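Local coordinates for protein EH1AB1 (Metagenome, PDB 6I8F) that hydrolyses esters and belongs to the alpha/beta hydrolase family, in which a serine-histidine-aspartate triad probably carries out the reaction, at residues A[262-267]-A[288-293]. Sequence-based numbering, arbitrary orientation.
Sequences AFVLTA and IKTTYV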
ATOM      1  N   ALA A 262       2.347  -8.235  -4.787  1.00 17.39           N
ATOM      2  CA  ALA A 262       2.572  -7.121  -5.663  1.00 16.63           C
ATOM      3  C   ALA A 262       2.271  -5.810  -4.941  1.00 16.14           C
ATOM      4  O   ALA A 262       1.478  -5.769  -4.007  1.00 15.07           O
ATOM      5  CB  ALA A 262       1.691  -7.270  -6.889  1.00 17.04           C
ATOM      6  N   PHE A 263       2.967  -4.763  -5.395  1.00 15.74           N
ATOM      7  CA  PHE A 263       2.634  -3.381  -5.182  1.00 15.71           C
ATOM      8  C   PHE A 263       2.387  -2.780  -6.568  1.00 16.43           C
ATOM      9  O   PHE A 263       3.275  -2.845  -7.415  1.00 18.42           O
ATOM     10  CB  PHE A 263       3.773  -2.678  -4.441  1.00 14.94           C
ATOM     11  CG  PHE A 263       3.619  -1.188  -4.296  1.00 14.56           C
ATOM     12  CD1 PHE A 263       2.911  -0.646  -3.238  1.00 15.38           C
ATOM     13  CD2 PHE A 263       4.192  -0.322  -5.202  1.00 14.72           C
ATOM     14  CE1 PHE A 263       2.779   0.724  -3.092  1.00 15.02           C
ATOM     15  CE2 PHE A 263       4.041   1.050  -5.072  1.00 14.50           C
ATOM     16  CZ  PHE A 263       3.352   1.570  -4.005  1.00 15.13           C
ATOM     17  N   VAL A 264       1.194  -2.224  -6.797  1.00 16.08           N
ATOM     18  CA  VAL A 264       0.826  -1.643  -8.097  1.00 15.89           C
ATOM     19  C   VAL A 264       0.443  -0.176  -7.867  1.00 15.70           C
ATOM     20  O   VAL A 264      -0.456   0.126  -7.075  1.00 15.60           O
ATOM     21  CB  VAL A 264      -0.316  -2.432  -8.770  1.00 16.34           C
ATOM     22  CG1 VAL A 264      -0.620  -1.884 -10.152  1.00 17.35           C
ATOM     23  CG2 VAL A 264      -0.030  -3.926  -8.847  1.00 16.03           C
ATOM     24  N   LEU A 265       1.158   0.729  -8.535  1.00 15.54           N
ATOM     25  CA  LEU A 265       0.950   2.144  -8.384  1.00 15.86           C
ATOM     26  C   LEU A 265       0.470   2.716  -9.723  1.00 16.35           C
ATOM     27  O   LEU A 265       1.050   2.391 -10.768  1.00 15.90           O
ATOM     28  CB  LEU A 265       2.258   2.800  -7.931  1.00 16.18           C
ATOM     29  CG  LEU A 265       2.193   4.309  -7.686  1.00 16.01           C
ATOM     30  CD1 LEU A 265       3.173   4.723  -6.604  1.00 16.70           C
ATOM     31  CD2 LEU A 265       2.475   5.088  -8.962  1.00 16.26           C
ATOM     32  N   THR A 266      -0.583   3.546  -9.672  1.00 16.55           N
ATOM     33  CA  THR A 266      -0.999   4.334 -10.823  1.00 18.46           C
ATOM     34  C   THR A 266      -0.912   5.831 -10.512  1.00 18.51           C
ATOM     35  O   THR A 266      -1.059   6.280  -9.367  1.00 18.89           O
ATOM     36  CB  THR A 266      -2.405   3.959 -11.310  1.00 18.18           C
ATOM     37  OG1 THR A 266      -3.319   4.155 -10.231  1.00 17.63           O
ATOM     38  CG2 THR A 266      -2.482   2.541 -11.836  1.00 18.08           C
ATOM     39  N   ALA A 267      -0.653   6.599 -11.570  1.00 20.38           N
ATOM     40  CA  ALA A 267      -0.741   8.051 -11.560  1.00 20.43           C
ATOM     41  C   ALA A 267      -2.127   8.450 -12.084  1.00 21.51           C
ATOM     42  O   ALA A 267      -2.625   7.842 -13.022  1.00 20.88           O
ATOM     43  CB  ALA A 267       0.374   8.640 -12.395  1.00 20.50           C
ATOM     44  N   ILE A 288      -4.153 -13.078  -4.744  1.00 19.87           N
ATOM     45  CA  ILE A 288      -2.763 -12.676  -4.530  1.00 19.93           C
ATOM     46  C   ILE A 288      -2.759 -11.487  -3.561  1.00 19.85           C
ATOM     47  O   ILE A 288      -3.585 -10.581  -3.696  1.00 19.42           O
ATOM     48  CB  ILE A 288      -2.078 -12.325  -5.867  1.00 21.02           C
ATOM     49  CG1 ILE A 288      -2.195 -13.448  -6.905  1.00 22.14           C
ATOM     50  CG2 ILE A 288      -0.627 -11.911  -5.643  1.00 20.93           C
ATOM     51  CD1 ILE A 288      -1.640 -14.777  -6.469  1.00 22.30           C
ATOM     52  N   LYS A 289      -1.837 -11.498  -2.586  1.00 18.73           N
ATOM     53  CA  LYS A 289      -1.619 -10.336  -1.744  1.00 19.16           C
ATOM     54  C   LYS A 289      -1.186  -9.171  -2.644  1.00 18.93           C
ATOM     55  O   LYS A 289      -0.151  -9.226  -3.293  1.00 17.79           O
ATOM     56  CB  LYS A 289      -0.572 -10.582  -0.651  1.00 20.74           C
ATOM     57  CG  LYS A 289      -0.349  -9.385   0.275  1.00 21.14           C
ATOM     58  CD  LYS A 289       0.729  -9.589   1.317  1.00 22.64           C
ATOM     59  CE  LYS A 289       0.353 -10.641   2.345  1.00 23.70           C
ATOM     60  NZ  LYS A 289       1.438 -10.886   3.332  1.00 24.38           N
ATOM     61  N   THR A 290      -2.015  -8.126  -2.685  1.00 17.54           N
ATOM     62  CA  THR A 290      -1.829  -7.047  -3.611  1.00 17.75           C
ATOM     63  C   THR A 290      -2.079  -5.731  -2.885  1.00 17.05           C
ATOM     64  O   THR A 290      -3.126  -5.557  -2.283  1.00 18.43           O
ATOM     65  CB  THR A 290      -2.768  -7.173  -4.816  1.00 18.24           C
ATOM     66  OG1 THR A 290      -2.647  -8.501  -5.324  1.00 19.24           O
ATOM     67  CG2 THR A 290      -2.476  -6.155  -5.899  1.00 18.28           C
ATOM     68  N   THR A 291      -1.114  -4.820  -2.979  1.00 15.63           N
ATOM     69  CA  THR A 291      -1.275  -3.464  -2.526  1.00 15.92           C
ATOM     70  C   THR A 291      -1.400  -2.549  -3.747  1.00 16.39           C
ATOM     71  O   THR A 291      -0.480  -2.491  -4.554  1.00 18.00           O
ATOM     72  CB  THR A 291      -0.076  -3.037  -1.678  1.00 15.07           C
ATOM     73  OG1 THR A 291       0.103  -3.984  -0.622  1.00 15.10           O
ATOM     74  CG2 THR A 291      -0.229  -1.641  -1.119  1.00 14.92           C
ATOM     75  N   TYR A 292      -2.530  -1.852  -3.873  1.00 16.23           N
ATOM     76  CA  TYR A 292      -2.787  -0.941  -4.976  1.00 16.55           C
ATOM     77  C   TYR A 292      -2.850   0.491  -4.440  1.00 16.92           C
ATOM     78  O   TYR A 292      -3.480   0.739  -3.420  1.00 17.83           O
ATOM     79  CB  TYR A 292      -4.103  -1.263  -5.694  1.00 16.70           C
ATOM     80  CG  TYR A 292      -4.486  -0.180  -6.666  1.00 16.44           C
ATOM     81  CD1 TYR A 292      -3.839  -0.066  -7.889  1.00 16.28           C
ATOM     82  CD2 TYR A 292      -5.408   0.795  -6.329  1.00 16.58           C
ATOM     83  CE1 TYR A 292      -4.145   0.954  -8.776  1.00 16.91           C
ATOM     84  CE2 TYR A 292      -5.716   1.830  -7.198  1.00 16.67           C
ATOM     85  CZ  TYR A 292      -5.078   1.916  -8.424  1.00 16.77           C
ATOM     86  OH  TYR A 292      -5.384   2.929  -9.290  1.00 16.47           O
ATOM     87  N   VAL A 293      -2.212   1.426  -5.145  1.00 16.60           N
ATOM     88  CA  VAL A 293      -2.304   2.838  -4.772  1.00 17.25           C
ATOM     89  C   VAL A 293      -2.404   3.691  -6.036  1.00 17.37           C
ATOM     90  O   VAL A 293      -1.707   3.433  -7.017  1.00 16.10           O
ATOM     91  CB  VAL A 293      -1.130   3.299  -3.888  1.00 16.98           C
ATOM     92  CG1 VAL A 293       0.222   3.060  -4.538  1.00 16.20           C
ATOM     93  CG2 VAL A 293      -1.286   4.764  -3.498  1.00 18.03           C
TER
HETATM   94  O   HOH W   1       1.302  -6.263  -1.287  1.00 19.30           O
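T266 and Y292 meet through their hydroxyls on neighbouring parallel strands, 262-267 and 290-296, which helix 273-285 connects as a beta-alpha-beta crossover in the alpha/beta hydrolase sheet. Over 290-293 the strand axes diverge by only 12°, and five backbone bonds fix the register; V264 is gripped twice, its N donating to T291 O at 2.8 Å and its O accepting V293 N.

Y292 can be followed outward. Its CB leaves on the face of the sheet that also holds V264, and CG, anti to the backbone N (chi1 170°), lies beside the carbonyl carbon. CB and CG stay near V264 O and CD1 comes to 3.5 Å from it; CE1 meets T266 OG1 and CG2, CZ lies 3.4 Å from T266 OG1, and OH ends 2.6 Å from that oxygen, a hydrogen bond in which either hydroxyl may donate. The two side chains cross at about a right angle, and N294 ND2 also bonds T266 OG1.

On the other face, V293 CG1 touches F263 CZ at 3.5 Å and L265 CG at 3.9 Å, bridging the two hydrophobic residues beneath helix 310-327. Residues 290-293 pair antiparallel with a strand of the second subunit, extending the sheet across the dimer, and E318 of that subunit bonds T291 OG1. One water donates to both T291 OG1, at 2.7 Å, and A262 O, at 2.8 Å.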